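Local atomic coordinates of HepC.19480.a.B1 (Helicobacter pylori, PDB entry 6MTZ), a protein that is of unknown function but probably acts as a phosphoesterase of the DHH/DHHA1 family. Residues Thr179-Leu184 / Asp195-Leu200. Sequence-based numbering, arbitrary orientation. Where two conformers were deposited one is given.
Sequences TQSSEL and DYKLKL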
ATOM      1  N   THR A 179      -7.305   4.291   7.707  1.00 27.35           N
ATOM      2  CA  THR A 179      -6.451   5.476   7.665  1.00 27.72           C
ATOM      3  C   THR A 179      -5.291   5.359   8.646  1.00 30.78           C
ATOM      4  O   THR A 179      -4.178   5.817   8.364  1.00 23.87           O
ATOM      5  CB  THR A 179      -7.275   6.729   7.984  1.00 23.60           C
ATOM      6  OG1 THR A 179      -8.280   6.938   6.981  1.00 27.50           O
ATOM      7  CG2 THR A 179      -6.384   7.940   8.066  1.00 33.36           C
ATOM      8  N   GLN A 180      -5.532   4.755   9.805  1.00 30.59           N
ATOM      9  CA  GLN A 180      -4.589   4.790  10.910  1.00 26.57           C
ATOM     10  C   GLN A 180      -3.771   3.521  11.037  1.00 22.64           C
ATOM     11  O   GLN A 180      -2.925   3.438  11.933  1.00 28.54           O
ATOM     12  CB  GLN A 180      -5.333   5.062  12.220  1.00 20.00           C
ATOM     13  CG  GLN A 180      -5.860   6.502  12.305  1.00 22.44           C
ATOM     14  CD  GLN A 180      -6.565   6.818  13.639  1.00 26.98           C
ATOM     15  OE1 GLN A 180      -6.907   5.927  14.422  1.00 26.89           O
ATOM     16  NE2 GLN A 180      -6.795   8.082  13.881  1.00 20.08           N
ATOM     17  N   SER A 181      -3.993   2.526  10.180  1.00 22.42           N
ATOM     18  CA  SER A 181      -3.193   1.301  10.235  1.00 22.73           C
ATOM     19  C   SER A 181      -1.946   1.463   9.361  1.00 23.10           C
ATOM     20  O   SER A 181      -1.727   0.750   8.387  1.00 25.21           O
ATOM     21  CB  SER A 181      -4.029   0.081   9.840  1.00 21.67           C
ATOM     22  OG  SER A 181      -4.696   0.248   8.578  1.00 27.65           O
ATOM     23  N   SER A 182      -1.114   2.434   9.744  1.00 23.76           N
ATOM     24  CA  SER A 182       0.074   2.817   8.998  0.58 25.27           C
ATOM     25  C   SER A 182       1.352   2.250   9.608  1.00 29.82           C
ATOM     26  O   SER A 182       2.446   2.735   9.289  1.00 20.54           O
ATOM     27  CB  SER A 182       0.158   4.340   8.910  0.58 26.15           C
ATOM     28  OG  SER A 182      -1.099   4.895   8.528  0.58 25.72           O
ATOM     29  N   GLU A 183       1.235   1.238  10.478  1.00 24.75           N
ATOM     30  CA  GLU A 183       2.397   0.660  11.145  1.00 26.30           C
ATOM     31  C   GLU A 183       3.358  -0.045  10.190  1.00 27.59           C
ATOM     32  O   GLU A 183       4.516  -0.238  10.551  1.00 30.26           O
ATOM     33  CB  GLU A 183       1.948  -0.325  12.235  1.00 23.40           C
ATOM     34  CG  GLU A 183       1.250   0.317  13.453  1.00 28.41           C
ATOM     35  CD  GLU A 183      -0.174   0.739  13.148  1.00 33.45           C
ATOM     36  OE1 GLU A 183      -0.732   0.237  12.142  1.00 33.13           O
ATOM     37  OE2 GLU A 183      -0.724   1.581  13.894  1.00 26.21           O
ATOM     38  N   LEU A 184       2.901  -0.486   9.012  1.00 29.07           N
ATOM     39  CA  LEU A 184       3.783  -1.038   7.980  1.00 22.95           C
ATOM     40  C   LEU A 184       3.822  -0.060   6.807  1.00 30.51           C
ATOM     41  O   LEU A 184       2.828   0.089   6.076  1.00 26.83           O
ATOM     42  CB  LEU A 184       3.316  -2.421   7.516  1.00 23.01           C
ATOM     43  CG  LEU A 184       3.185  -3.539   8.567  1.00 28.46           C
ATOM     44  CD1 LEU A 184       2.635  -4.816   7.935  1.00 26.48           C
ATOM     45  CD2 LEU A 184       4.525  -3.841   9.265  1.00 25.18           C
ATOM     46  N   ASP A 195      -1.853  -7.038   3.267  1.00 22.31           N
ATOM     47  CA  ASP A 195      -2.304  -8.194   4.037  1.00 19.90           C
ATOM     48  C   ASP A 195      -2.764  -7.786   5.428  1.00 24.04           C
ATOM     49  O   ASP A 195      -3.782  -8.281   5.934  1.00 23.93           O
ATOM     50  CB  ASP A 195      -1.173  -9.219   4.150  1.00 28.70           C
ATOM     51  CG  ASP A 195      -0.856  -9.899   2.833  1.00 34.95           C
ATOM     52  OD1 ASP A 195      -1.568  -9.660   1.833  1.00 37.43           O
ATOM     53  OD2 ASP A 195       0.110 -10.681   2.797  1.00 36.97           O
ATOM     54  N   TYR A 196      -2.006  -6.899   6.067  1.00 24.14           N
ATOM     55  CA  TYR A 196      -2.340  -6.405   7.398  1.00 26.21           C
ATOM     56  C   TYR A 196      -3.704  -5.708   7.415  1.00 22.00           C
ATOM     57  O   TYR A 196      -4.576  -6.048   8.223  1.00 26.60           O
ATOM     58  CB  TYR A 196      -1.220  -5.466   7.834  1.00 18.71           C
ATOM     59  CG  TYR A 196      -1.373  -4.700   9.121  1.00 24.80           C
ATOM     60  CD1 TYR A 196      -1.740  -5.320  10.313  1.00 20.38           C
ATOM     61  CD2 TYR A 196      -1.049  -3.357   9.151  1.00 24.48           C
ATOM     62  CE1 TYR A 196      -1.831  -4.576  11.494  1.00 24.53           C
ATOM     63  CE2 TYR A 196      -1.132  -2.623  10.292  1.00 26.38           C
ATOM     64  CZ  TYR A 196      -1.525  -3.218  11.462  1.00 20.61           C
ATOM     65  OH  TYR A 196      -1.571  -2.409  12.583  1.00 19.88           O
ATOM     66  N   LYS A 197      -3.891  -4.707   6.550  1.00 23.12           N
ATOM     67  CA  LYS A 197      -5.169  -4.004   6.498  1.00 21.30           C
ATOM     68  C   LYS A 197      -6.293  -4.969   6.170  1.00 28.08           C
ATOM     69  O   LYS A 197      -7.353  -4.922   6.799  1.00 24.48           O
ATOM     70  CB  LYS A 197      -5.142  -2.865   5.463  1.00 15.43           C
ATOM     71  CG  LYS A 197      -4.162  -1.729   5.782  1.00 21.36           C
ATOM     72  CD  LYS A 197      -4.172  -0.658   4.705  1.00 25.74           C
ATOM     73  CE  LYS A 197      -3.212   0.487   4.973  1.00 28.32           C
ATOM     74  NZ  LYS A 197      -3.479   1.205   6.221  1.00 30.70           N
ATOM     75  N   LEU A 198      -6.066  -5.880   5.215  1.00 21.27           N
ATOM     76  CA  LEU A 198      -7.138  -6.789   4.820  1.00 18.67           C
ATOM     77  C   LEU A 198      -7.460  -7.772   5.932  1.00 25.27           C
ATOM     78  O   LEU A 198      -8.626  -8.148   6.114  1.00 22.75           O
ATOM     79  CB  LEU A 198      -6.772  -7.542   3.542  1.00 18.55           C
ATOM     80  CG  LEU A 198      -6.708  -6.664   2.292  1.00 28.84           C
ATOM     81  CD1 LEU A 198      -6.678  -7.555   1.076  1.00 23.43           C
ATOM     82  CD2 LEU A 198      -7.882  -5.709   2.246  1.00 23.86           C
ATOM     83  N   LYS A 199      -6.443  -8.213   6.677  1.00 25.10           N
ATOM     84  CA  LYS A 199      -6.713  -9.040   7.849  1.00 24.21           C
ATOM     85  C   LYS A 199      -7.590  -8.285   8.840  1.00 25.60           C
ATOM     86  O   LYS A 199      -8.596  -8.812   9.322  1.00 28.57           O
ATOM     87  CB  LYS A 199      -5.408  -9.474   8.523  1.00 27.82           C
ATOM     88  N   LEU A 200      -7.221  -7.039   9.152  1.00 21.60           N
ATOM     89  CA  LEU A 200      -7.998  -6.248  10.108  1.00 23.15           C
ATOM     90  C   LEU A 200      -9.435  -6.052   9.636  1.00 25.86           C
ATOM     91  O   LEU A 200     -10.377  -6.116  10.437  1.00 23.71           O
ATOM     92  CB  LEU A 200      -7.340  -4.874  10.326  1.00 19.99           C
ATOM     93  CG  LEU A 200      -5.951  -4.879  10.981  1.00 24.54           C
ATOM     94  CD1 LEU A 200      -5.307  -3.518  10.881  1.00 24.86           C
ATOM     95  CD2 LEU A 200      -6.068  -5.290  12.448  1.00 22.23           C
TER
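K197 and S181 form one of two polar links, the other being Y196 to E183, by which helix 190-203 packs against the inverse gamma turn centred on S181, following on from helix 168-180. It lies in a helical region following the parallel sheet of a probable DHH-type phosphoesterase, and illustrates how one lysine can gather oxygens from a turn and the helix before it. K197 NZ donates to S181 O at 2.8 Å, from above the carbonyl plane, and to S181 OG, also at 2.8 Å. The lysine chain is extended until its last torsion bends to place NZ (chi4 -60°). I178 O is a third acceptor for this buried ammonium, while S181 OG also bonds to M177 O. The turn itself is closed by a weak bond from S182 N to Q180 O.

A separate hydrogen bond runs from Y196 OH to E183 OE1, 2.8 Å away. OE1 lies at the ring's edge, near its plane, whereas the hydroxyl approaches from above the carboxylate, the two planes standing 87° apart. OE2 forms a salt bridge with K225 of helix 213-228.

L184 CD1 lies 3.9 Å from Y196 CB. One turn along the same helix, L200 lays CD1 over a face of the Y196 ring. Across the interface, L200 CD1 touches S181 CB at 4.0 Å.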